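Local coordinates for protein putative Ribokinase II (Escherichia coli O6, PDB 3IQ0) that binds ATP and magnesium and is probably a pfkB-family kinase that phosphorylates a sugar or related alcohol, at residues T8-S19 against I30-A41; L128-S139 against N160-I170. One frame throughout, in Å; residues are numbered along the deposited sequence.

Contact 1 (T8-S19 against I30-A41)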
loop_
_atom_site.group_PDB
_atom_site.type_symbol
_atom_site.label_atom_id
_atom_site.label_comp_id
_atom_site.label_asym_id
_atom_site.label_seq_id
_atom_site.Cartn_x
_atom_site.Cartn_y
_atom_site.Cartn_z
ATOM N N THR B 8 -22.896 -2.617 -8.801
ATOM C CA THR B 8 -21.664 -3.257 -9.215
ATOM C C THR B 8 -20.981 -3.680 -7.930
ATOM O O THR B 8 -21.440 -3.363 -6.837
ATOM C CB THR B 8 -20.725 -2.342 -10.028
ATOM O OG1 THR B 8 -19.693 -3.148 -10.609
ATOM C CG2 THR B 8 -20.084 -1.289 -9.152
ATOM N N ILE B 9 -19.872 -4.388 -8.064
ATOM C CA ILE B 9 -19.161 -4.881 -6.903
ATOM C C ILE B 9 -17.688 -4.970 -7.254
ATOM O O ILE B 9 -17.334 -5.134 -8.418
ATOM C CB ILE B 9 -19.705 -6.283 -6.541
ATOM C CG1 ILE B 9 -19.069 -6.805 -5.255
ATOM C CG2 ILE B 9 -19.444 -7.243 -7.695
ATOM C CD1 ILE B 9 -19.797 -8.023 -4.704
ATOM N N GLY B 10 -16.817 -4.856 -6.260
ATOM C CA GLY B 10 -15.408 -4.969 -6.575
ATOM C C GLY B 10 -14.455 -4.093 -5.800
ATOM O O GLY B 10 -14.736 -3.661 -4.682
ATOM N N GLU B 11 -13.318 -3.822 -6.422
ATOM C CA GLU B 11 -12.275 -3.035 -5.799
ATOM C C GLU B 11 -12.415 -1.530 -5.957
ATOM O O GLU B 11 -12.781 -1.028 -7.018
ATOM C CB GLU B 11 -10.909 -3.470 -6.344
ATOM C CG GLU B 11 -10.682 -3.171 -7.833
ATOM C CD GLU B 11 -11.328 -4.182 -8.774
ATOM O OE1 GLU B 11 -12.149 -5.001 -8.310
ATOM O OE2 GLU B 11 -11.014 -4.150 -9.983
ATOM N N ILE B 12 -12.126 -0.827 -4.869
ATOM C CA ILE B 12 -12.131 0.625 -4.832
ATOM C C ILE B 12 -10.741 0.949 -4.294
ATOM O O ILE B 12 -10.340 0.435 -3.248
ATOM C CB ILE B 12 -13.178 1.182 -3.859
ATOM C CG1 ILE B 12 -14.580 1.036 -4.450
ATOM C CG2 ILE B 12 -12.890 2.640 -3.559
ATOM C CD1 ILE B 12 -15.665 1.535 -3.523
ATOM N N LEU B 13 -9.997 1.772 -5.014
ATOM C CA LEU B 13 -8.654 2.130 -4.585
ATOM C C LEU B 13 -8.341 3.552 -5.005
ATOM O O LEU B 13 -9.150 4.197 -5.677
ATOM C CB LEU B 13 -7.627 1.180 -5.211
ATOM C CG LEU B 13 -7.695 0.970 -6.729
ATOM C CD1 LEU B 13 -6.309 0.992 -7.338
ATOM C CD2 LEU B 13 -8.375 -0.351 -7.016
ATOM N N VAL B 14 -7.180 4.047 -4.585
ATOM C CA VAL B 14 -6.752 5.381 -4.972
ATOM C C VAL B 14 -5.537 5.221 -5.871
ATOM O O VAL B 14 -4.782 4.256 -5.752
ATOM C CB VAL B 14 -6.373 6.275 -3.763
ATOM C CG1 VAL B 14 -7.600 6.539 -2.900
ATOM C CG2 VAL B 14 -5.267 5.621 -2.949
ATOM N N GLU B 15 -5.364 6.155 -6.794
ATOM C CA GLU B 15 -4.233 6.105 -7.705
ATOM C C GLU B 15 -3.345 7.306 -7.423
ATOM O O GLU B 15 -3.847 8.404 -7.193
ATOM C CB GLU B 15 -4.718 6.148 -9.155
ATOM C CG GLU B 15 -3.627 5.890 -10.185
ATOM C CD GLU B 15 -4.175 5.721 -11.591
ATOM O OE1 GLU B 15 -4.023 6.650 -12.412
ATOM O OE2 GLU B 15 -4.764 4.657 -11.872
ATOM N N ILE B 16 -2.034 7.076 -7.408
ATOM C CA ILE B 16 -1.045 8.135 -7.191
ATOM C C ILE B 16 -0.219 8.126 -8.474
ATOM O O ILE B 16 0.466 7.152 -8.765
ATOM C CB ILE B 16 -0.127 7.841 -5.980
ATOM C CG1 ILE B 16 -0.920 7.922 -4.672
ATOM C CG2 ILE B 16 1.011 8.846 -5.938
ATOM C CD1 ILE B 16 -1.880 6.789 -4.455
HETATM N N MSE B 17 -0.301 9.207 -9.245
HETATM C CA MSE B 17 0.387 9.287 -10.535
HETATM C C MSE B 17 1.715 10.030 -10.568
HETATM O O MSE B 17 1.885 11.054 -9.919
HETATM C CB MSE B 17 -0.540 9.938 -11.569
HETATM C CG MSE B 17 -1.790 9.137 -11.906
HETATM SE SE MSE B 17 -3.075 10.168 -12.939
HETATM C CE MSE B 17 -4.428 10.309 -11.593
ATOM N N ALA B 18 2.647 9.512 -11.355
ATOM C CA ALA B 18 3.940 10.158 -11.506
ATOM C C ALA B 18 3.664 11.497 -12.185
ATOM O O ALA B 18 2.851 11.576 -13.110
ATOM C CB ALA B 18 4.847 9.308 -12.373
ATOM N N SER B 19 4.335 12.547 -11.724
ATOM C CA SER B 19 4.140 13.873 -12.295
ATOM C C SER B 19 4.785 14.028 -13.671
ATOM O O SER B 19 4.370 14.882 -14.451
ATOM C CB SER B 19 4.712 14.937 -11.362
ATOM O OG SER B 19 6.123 14.846 -11.319
ATOM N N ILE B 30 8.175 13.817 -7.775
ATOM C CA ILE B 30 6.884 14.378 -7.421
ATOM C C ILE B 30 5.757 13.500 -7.952
ATOM O O ILE B 30 5.818 13.013 -9.083
ATOM C CB ILE B 30 6.734 15.806 -7.983
ATOM C CG1 ILE B 30 7.830 16.707 -7.408
ATOM C CG2 ILE B 30 5.366 16.358 -7.627
ATOM C CD1 ILE B 30 7.884 18.092 -8.036
ATOM N N TRP B 31 4.741 13.292 -7.123
ATOM C CA TRP B 31 3.595 12.473 -7.498
ATOM C C TRP B 31 2.310 13.262 -7.286
ATOM O O TRP B 31 2.262 14.164 -6.456
ATOM C CB TRP B 31 3.553 11.184 -6.662
ATOM C CG TRP B 31 4.780 10.341 -6.809
ATOM C CD1 TRP B 31 6.009 10.576 -6.256
ATOM C CD2 TRP B 31 4.924 9.171 -7.626
ATOM N NE1 TRP B 31 6.909 9.628 -6.684
ATOM C CE2 TRP B 31 6.272 8.755 -7.525
ATOM C CE3 TRP B 31 4.045 8.438 -8.437
ATOM C CZ2 TRP B 31 6.762 7.637 -8.205
ATOM C CZ3 TRP B 31 4.537 7.322 -9.115
ATOM C CH2 TRP B 31 5.883 6.936 -8.994
ATOM N N ASN B 32 1.273 12.922 -8.042
ATOM C CA ASN B 32 -0.006 13.607 -7.922
ATOM C C ASN B 32 -1.089 12.629 -7.485
ATOM O O ASN B 32 -1.221 11.547 -8.049
ATOM C CB ASN B 32 -0.404 14.241 -9.260
ATOM C CG ASN B 32 0.663 15.168 -9.810
ATOM O OD1 ASN B 32 1.195 16.021 -9.091
ATOM N ND2 ASN B 32 0.977 15.013 -11.094
ATOM N N GLY B 33 -1.871 13.030 -6.491
ATOM C CA GLY B 33 -2.931 12.178 -5.991
ATOM C C GLY B 33 -3.268 12.520 -4.553
ATOM O O GLY B 33 -2.813 13.551 -4.043
ATOM N N PRO B 34 -4.078 11.694 -3.874
ATOM C CA PRO B 34 -4.677 10.472 -4.411
ATOM C C PRO B 34 -5.840 10.805 -5.332
ATOM O O PRO B 34 -6.418 11.884 -5.237
ATOM C CB PRO B 34 -5.157 9.755 -3.158
ATOM C CG PRO B 34 -5.623 10.899 -2.315
ATOM C CD PRO B 34 -4.466 11.878 -2.465
ATOM N N TYR B 35 -6.173 9.869 -6.210
ATOM C CA TYR B 35 -7.283 10.027 -7.138
ATOM C C TYR B 35 -8.176 8.804 -7.007
ATOM O O TYR B 35 -7.684 7.678 -6.913
ATOM C CB TYR B 35 -6.767 10.142 -8.578
ATOM C CG TYR B 35 -6.190 11.495 -8.907
ATOM C CD1 TYR B 35 -7.023 12.584 -9.161
ATOM C CD2 TYR B 35 -4.813 11.702 -8.930
ATOM C CE1 TYR B 35 -6.502 13.846 -9.425
ATOM C CE2 TYR B 35 -4.278 12.959 -9.197
ATOM C CZ TYR B 35 -5.130 14.027 -9.440
ATOM O OH TYR B 35 -4.616 15.278 -9.679
ATOM N N PRO B 36 -9.502 9.007 -6.982
ATOM C CA PRO B 36 -10.443 7.891 -6.862
ATOM C C PRO B 36 -10.254 6.942 -8.040
ATOM O O PRO B 36 -10.137 7.381 -9.173
ATOM C CB PRO B 36 -11.805 8.579 -6.903
ATOM C CG PRO B 36 -11.525 9.944 -6.397
ATOM C CD PRO B 36 -10.219 10.291 -7.047
ATOM N N SER B 37 -10.220 5.642 -7.786
ATOM C CA SER B 37 -10.029 4.705 -8.884
ATOM C C SER B 37 -10.638 3.332 -8.601
ATOM O O SER B 37 -11.310 3.135 -7.590
ATOM C CB SER B 37 -8.536 4.576 -9.195
ATOM O OG SER B 37 -8.323 3.937 -10.442
ATOM N N GLY B 38 -10.395 2.384 -9.499
ATOM C CA GLY B 38 -10.958 1.054 -9.339
ATOM C C GLY B 38 -12.025 0.856 -10.401
ATOM O O GLY B 38 -13.030 1.569 -10.419
ATOM N N ALA B 39 -11.805 -0.115 -11.286
ATOM C CA ALA B 39 -12.727 -0.402 -12.377
ATOM C C ALA B 39 -14.203 -0.304 -11.985
ATOM O O ALA B 39 -14.960 0.441 -12.608
ATOM C CB ALA B 39 -12.426 -1.792 -12.972
ATOM N N PRO B 40 -14.634 -1.048 -10.953
ATOM C CA PRO B 40 -16.047 -0.973 -10.562
ATOM C C PRO B 40 -16.479 0.442 -10.175
ATOM O O PRO B 40 -17.587 0.870 -10.507
ATOM C CB PRO B 40 -16.136 -1.939 -9.380
ATOM C CG PRO B 40 -15.048 -2.939 -9.672
ATOM C CD PRO B 40 -13.921 -2.054 -10.144
ATOM N N ALA B 41 -15.601 1.160 -9.474
ATOM C CA ALA B 41 -15.903 2.520 -9.035
ATOM C C ALA B 41 -16.039 3.484 -10.210
ATOM O O ALA B 41 -16.933 4.328 -10.227
ATOM C CB ALA B 41 -14.827 3.017 -8.071
HETATM O O HOH W 1 -9.428 -1.942 -11.283
HETATM O O HOH W 2 -5.914 2.519 -10.966
HETATM O O HOH W 3 8.666 14.153 -10.507
#

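Contact 2 (L128-S139 against N160-I170)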
loop_
_atom_site.group_PDB
_atom_site.type_symbol
_atom_site.label_atom_id
_atom_site.label_comp_id
_atom_site.label_asym_id
_atom_site.label_seq_id
_atom_site.Cartn_x
_atom_site.Cartn_y
_atom_site.Cartn_z
ATOM N N LEU B 128 -29.563 -5.158 -2.161
ATOM C CA LEU B 128 -29.809 -5.471 -3.565
ATOM C C LEU B 128 -31.265 -5.771 -3.896
ATOM O O LEU B 128 -31.561 -6.286 -4.974
ATOM C CB LEU B 128 -28.946 -6.662 -3.986
ATOM C CG LEU B 128 -27.433 -6.435 -4.052
ATOM C CD1 LEU B 128 -26.712 -7.776 -4.141
ATOM C CD2 LEU B 128 -27.103 -5.559 -5.260
ATOM N N LYS B 129 -32.172 -5.446 -2.980
ATOM C CA LYS B 129 -33.592 -5.709 -3.196
ATOM C C LYS B 129 -34.162 -5.105 -4.475
ATOM O O LYS B 129 -34.915 -5.762 -5.191
ATOM C CB LYS B 129 -34.413 -5.227 -1.996
ATOM C CG LYS B 129 -34.142 -6.022 -0.729
ATOM C CD LYS B 129 -35.225 -5.820 0.315
ATOM C CE LYS B 129 -34.991 -6.733 1.515
ATOM N NZ LYS B 129 -36.114 -6.674 2.490
ATOM N N ASP B 130 -33.808 -3.860 -4.769
ATOM C CA ASP B 130 -34.323 -3.215 -5.970
ATOM C C ASP B 130 -33.309 -3.201 -7.104
ATOM O O ASP B 130 -33.413 -2.397 -8.029
ATOM C CB ASP B 130 -34.774 -1.786 -5.655
ATOM C CG ASP B 130 -35.844 -1.733 -4.570
ATOM O OD1 ASP B 130 -36.826 -2.502 -4.657
ATOM O OD2 ASP B 130 -35.709 -0.916 -3.635
ATOM N N CYS B 131 -32.326 -4.092 -7.041
ATOM C CA CYS B 131 -31.330 -4.150 -8.101
ATOM C C CYS B 131 -31.841 -5.013 -9.242
ATOM O O CYS B 131 -32.065 -6.213 -9.078
ATOM C CB CYS B 131 -30.010 -4.718 -7.592
ATOM S SG CYS B 131 -28.792 -4.879 -8.911
ATOM N N THR B 132 -32.019 -4.387 -10.401
ATOM C CA THR B 132 -32.507 -5.067 -11.596
ATOM C C THR B 132 -31.363 -5.335 -12.575
ATOM O O THR B 132 -31.516 -6.087 -13.539
ATOM C CB THR B 132 -33.560 -4.205 -12.317
ATOM O OG1 THR B 132 -32.972 -2.945 -12.669
ATOM C CG2 THR B 132 -34.770 -3.956 -11.419
ATOM N N HIS B 133 -30.230 -4.681 -12.339
ATOM C CA HIS B 133 -29.060 -4.843 -13.185
ATOM C C HIS B 133 -27.814 -4.878 -12.320
ATOM O O HIS B 133 -27.548 -3.953 -11.557
ATOM C CB HIS B 133 -28.953 -3.697 -14.194
ATOM C CG HIS B 133 -29.945 -3.782 -15.315
ATOM N ND1 HIS B 133 -31.306 -3.718 -15.112
ATOM C CD2 HIS B 133 -29.768 -3.921 -16.650
ATOM C CE1 HIS B 133 -31.927 -3.811 -16.276
ATOM N NE2 HIS B 133 -31.016 -3.935 -17.224
ATOM N N PHE B 134 -27.058 -5.962 -12.437
ATOM C CA PHE B 134 -25.840 -6.124 -11.663
ATOM C C PHE B 134 -24.688 -6.287 -12.634
ATOM O O PHE B 134 -24.729 -7.138 -13.530
ATOM C CB PHE B 134 -25.940 -7.358 -10.765
ATOM C CG PHE B 134 -24.865 -7.436 -9.724
ATOM C CD1 PHE B 134 -24.881 -6.586 -8.627
ATOM C CD2 PHE B 134 -23.837 -8.366 -9.836
ATOM C CE1 PHE B 134 -23.892 -6.660 -7.653
ATOM C CE2 PHE B 134 -22.840 -8.450 -8.865
ATOM C CZ PHE B 134 -22.867 -7.596 -7.773
ATOM N N HIS B 135 -23.660 -5.467 -12.451
ATOM C CA HIS B 135 -22.502 -5.504 -13.328
ATOM C C HIS B 135 -21.264 -6.054 -12.635
ATOM O O HIS B 135 -20.925 -5.658 -11.522
ATOM C CB HIS B 135 -22.204 -4.109 -13.857
ATOM C CG HIS B 135 -21.033 -4.067 -14.782
ATOM N ND1 HIS B 135 -21.106 -4.486 -16.090
ATOM C CD2 HIS B 135 -19.743 -3.718 -14.567
ATOM C CE1 HIS B 135 -19.909 -4.397 -16.643
ATOM N NE2 HIS B 135 -19.065 -3.935 -15.741
ATOM N N ILE B 136 -20.586 -6.970 -13.317
ATOM C CA ILE B 136 -19.390 -7.597 -12.774
ATOM C C ILE B 136 -18.140 -7.273 -13.585
ATOM O O ILE B 136 -18.151 -7.345 -14.810
ATOM C CB ILE B 136 -19.557 -9.134 -12.721
ATOM C CG1 ILE B 136 -20.653 -9.497 -11.720
ATOM C CG2 ILE B 136 -18.253 -9.792 -12.304
ATOM C CD1 ILE B 136 -21.098 -10.944 -11.818
HETATM N N MSE B 137 -17.074 -6.900 -12.882
HETATM C CA MSE B 137 -15.781 -6.597 -13.493
HETATM C C MSE B 137 -14.897 -7.823 -13.243
HETATM O O MSE B 137 -14.682 -8.208 -12.094
HETATM C CB MSE B 137 -15.132 -5.379 -12.826
HETATM C CG MSE B 137 -15.755 -4.049 -13.178
HETATM SE SE MSE B 137 -15.460 -3.658 -15.039
HETATM C CE MSE B 137 -16.346 -1.938 -15.114
ATOM N N GLY B 138 -14.399 -8.436 -14.310
ATOM C CA GLY B 138 -13.548 -9.600 -14.143
ATOM C C GLY B 138 -12.305 -9.301 -13.320
ATOM O O GLY B 138 -11.739 -10.193 -12.682
ATOM N N SER B 139 -11.889 -8.038 -13.319
ATOM C CA SER B 139 -10.707 -7.619 -12.576
ATOM C C SER B 139 -10.860 -7.785 -11.069
ATOM O O SER B 139 -9.887 -7.668 -10.328
ATOM C CB SER B 139 -10.390 -6.159 -12.884
ATOM O OG SER B 139 -11.453 -5.329 -12.448
ATOM N N ASN B 160 -34.503 -12.109 -8.215
ATOM C CA ASN B 160 -35.545 -11.096 -8.370
ATOM C C ASN B 160 -35.756 -10.768 -9.844
ATOM O O ASN B 160 -36.362 -9.753 -10.182
ATOM C CB ASN B 160 -35.201 -9.810 -7.609
ATOM C CG ASN B 160 -33.934 -9.929 -6.797
ATOM O OD1 ASN B 160 -32.854 -10.121 -7.347
ATOM N ND2 ASN B 160 -34.057 -9.803 -5.481
ATOM N N GLY B 161 -35.246 -11.633 -10.714
ATOM C CA GLY B 161 -35.400 -11.433 -12.144
ATOM C C GLY B 161 -34.542 -10.330 -12.735
ATOM O O GLY B 161 -34.952 -9.681 -13.690
ATOM N N GLY B 162 -33.352 -10.124 -12.176
ATOM C CA GLY B 162 -32.461 -9.090 -12.676
ATOM C C GLY B 162 -31.567 -9.524 -13.825
ATOM O O GLY B 162 -31.510 -10.703 -14.164
ATOM N N VAL B 163 -30.866 -8.559 -14.417
ATOM C CA VAL B 163 -29.966 -8.810 -15.541
ATOM C C VAL B 163 -28.506 -8.680 -15.117
ATOM O O VAL B 163 -28.143 -7.785 -14.351
ATOM C CB VAL B 163 -30.236 -7.817 -16.699
ATOM C CG1 VAL B 163 -29.232 -8.035 -17.825
ATOM C CG2 VAL B 163 -31.661 -7.998 -17.216
ATOM N N ILE B 164 -27.670 -9.578 -15.623
ATOM C CA ILE B 164 -26.249 -9.587 -15.297
ATOM C C ILE B 164 -25.402 -9.135 -16.498
ATOM O O ILE B 164 -25.581 -9.622 -17.615
ATOM C CB ILE B 164 -25.799 -11.021 -14.876
ATOM C CG1 ILE B 164 -26.657 -11.527 -13.708
ATOM C CG2 ILE B 164 -24.315 -11.027 -14.495
ATOM C CD1 ILE B 164 -26.492 -10.755 -12.408
ATOM N N SER B 165 -24.502 -8.179 -16.274
ATOM C CA SER B 165 -23.605 -7.709 -17.327
ATOM C C SER B 165 -22.219 -8.095 -16.839
ATOM O O SER B 165 -21.951 -8.086 -15.635
ATOM C CB SER B 165 -23.713 -6.187 -17.526
ATOM O OG SER B 165 -23.532 -5.489 -16.309
ATOM N N PHE B 166 -21.333 -8.427 -17.765
ATOM C CA PHE B 166 -20.000 -8.877 -17.382
ATOM C C PHE B 166 -18.918 -8.336 -18.301
ATOM O O PHE B 166 -19.008 -8.466 -19.526
ATOM C CB PHE B 166 -20.002 -10.414 -17.380
ATOM C CG PHE B 166 -18.655 -11.047 -17.124
ATOM C CD1 PHE B 166 -17.782 -10.525 -16.175
ATOM C CD2 PHE B 166 -18.299 -12.222 -17.779
ATOM C CE1 PHE B 166 -16.573 -11.166 -15.874
ATOM C CE2 PHE B 166 -17.091 -12.875 -17.486
ATOM C CZ PHE B 166 -16.229 -12.341 -16.528
ATOM N N ASP B 167 -17.904 -7.721 -17.696
ATOM C CA ASP B 167 -16.775 -7.153 -18.420
ATOM C C ASP B 167 -15.514 -7.911 -17.997
ATOM O O ASP B 167 -15.002 -7.722 -16.894
ATOM C CB ASP B 167 -16.619 -5.671 -18.084
ATOM C CG ASP B 167 -15.405 -5.053 -18.740
ATOM O OD1 ASP B 167 -14.480 -5.797 -19.116
ATOM O OD2 ASP B 167 -15.369 -3.814 -18.865
ATOM N N PRO B 168 -14.984 -8.760 -18.888
ATOM C CA PRO B 168 -13.791 -9.570 -18.644
ATOM C C PRO B 168 -12.454 -8.836 -18.687
ATOM O O PRO B 168 -11.551 -9.256 -19.409
ATOM C CB PRO B 168 -13.885 -10.628 -19.736
ATOM C CG PRO B 168 -14.360 -9.808 -20.893
ATOM C CD PRO B 168 -15.471 -8.968 -20.265
ATOM N N ASN B 169 -12.320 -7.761 -17.916
ATOM C CA ASN B 169 -11.071 -7.002 -17.902
ATOM C C ASN B 169 -10.099 -7.669 -16.937
ATOM O O ASN B 169 -9.594 -7.040 -16.010
ATOM C CB ASN B 169 -11.331 -5.549 -17.480
ATOM C CG ASN B 169 -11.798 -5.428 -16.040
ATOM O OD1 ASN B 169 -12.583 -6.239 -15.566
ATOM N ND2 ASN B 169 -11.322 -4.397 -15.343
ATOM N N ILE B 170 -9.842 -8.952 -17.175
ATOM C CA ILE B 170 -8.957 -9.750 -16.326
ATOM C C ILE B 170 -7.486 -9.680 -16.706
ATOM O O ILE B 170 -7.127 -9.239 -17.796
ATOM C CB ILE B 170 -9.352 -11.253 -16.367
ATOM C CG1 ILE B 170 -10.832 -11.424 -16.034
ATOM C CG2 ILE B 170 -8.522 -12.046 -15.377
ATOM C CD1 ILE B 170 -11.689 -11.538 -17.248
HETATM O O HOH W 4 -26.112 -5.377 -15.815
#

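Contact 1 (T8-S19 against I30-A41)
Strands 13-18 and 29-37 form a beta hairpin of the small sheet that, in ribokinase-like kinases, makes the lid beside the substrate site, and Leu-13 with Ser-37 is its hydrogen-bonded antiparallel pair next to the helix 39-49. Here Leu-13 N reaches Ser-37 O at 3.2 Å, whereas the return bond from Ser-37 N to Leu-13 O is 2.8 Å but bent, 132° at the hydrogen. Glu-15 pairs with Tyr-35 and Met-17 with Asn-32; the odd step between them is a beta bulge at Gly-33 and the cis-proline Pro-34. The SE atom of Met-17, a selenomethionine, stands obliquely beside the Tyr-35 ring, 5.2 Å from its centroid, a Met-aromatic contact. On the other face Ala-18 CB sits off-centre against the six-membered ring of Trp-31. Ile-16 CG2 packs on Trp-31 CB at 3.5 Å. The indole NE1 bonds to Gly-33 O of the second subunit, where residues 30-33 continue the sheet antiparallel. Beyond the hairpin, Gly-38 occupies the N-cap position of helix 39-49, and Pro-40 lays its CD 3.6 Å from Glu-11 OE2. With CG between backbone N and carbonyl carbon (chi1 66°) and a bend at chi2, Glu-11 brings its carboxylate against CD and CG of Pro-40. Water 1 joins Glu-11 OE2 to Ala-39 N, and water 2 links Glu-15 OE2 to Ser-37 OG. Ser-140 bonds to Glu-11 OE1, and Ser-139 joins water 1 on OE2; held at both oxygens, the carboxylate is restricted in its rotation beside the start of the helix.

Contact 2 (L128-S139 against N160-I170)
Thr-132 O accepts the first bond, from Val-163 N, of the parallel pairing that closes a beta-alpha-beta unit, with helix 144-159 as the crossover between strands 131-137 and 163-167 of the central Rossmann-like sheet. The backbone bonds then alternate through Phe-134, Ser-165, Ile-136 and Asp-167, ending with Gly-138 N on Asp-167 O at 2.7 Å. Apolar packing fills the face turned to the crossover helix: Ile-164 CD1 meets Phe-134 CB at 3.8 Å, and Ile-136 CG2 lies near Phe-166 CD1. The Phe-166 ring brings its edge to Ile-136 O and Gly-138 CA. On the other face Val-163 CB rests over the His-133 ring, 4.1 Å from its centroid in a CH-pi contact, while Met-137 SE is set against Asp-167 CB.

Polar side chains join the same face. His-135 ND1 and Ser-165 OG are 2.6 Å apart in a hydrogen bond at the edge of the imidazole; the Ser-165 torsion (chi1 53°) turns OG toward that ring, and water 4 also bonds to OG. Phe-43 stacks on His-135. Lys-228 takes the carboxylate of Asp-167 in a salt bridge. At the C-terminal ends of the strands, Asn-169, which touches ATP, holds the start of the 3-10 segment that follows strand 131-137: Ser-139 N donates to Asn-169 OD1 at 3.0 Å, approaching from above the plane of the amide carbonyl.

In the fold
The two contacts follow one another along the chain, contact 1 closing before contact 2 opens, and their centres lie about 22 Å apart on opposite sides of the chain's centre. Contact 1 belongs mainly to the four-stranded lid sheet that continues into the second subunit, contact 2 to the nine-stranded core sheet. They meet because strand 5-9, whose last residues open contact 1, neighbours strand 131-137: Thr-8 OG1 bonds to His-135 O and Ile-9 packs on Phe-134. Glu-11, which reaches Ser-139, and Ala-39, which packs on the ATP-contacting Asn-169, join the lid's base to the nucleotide side of the core.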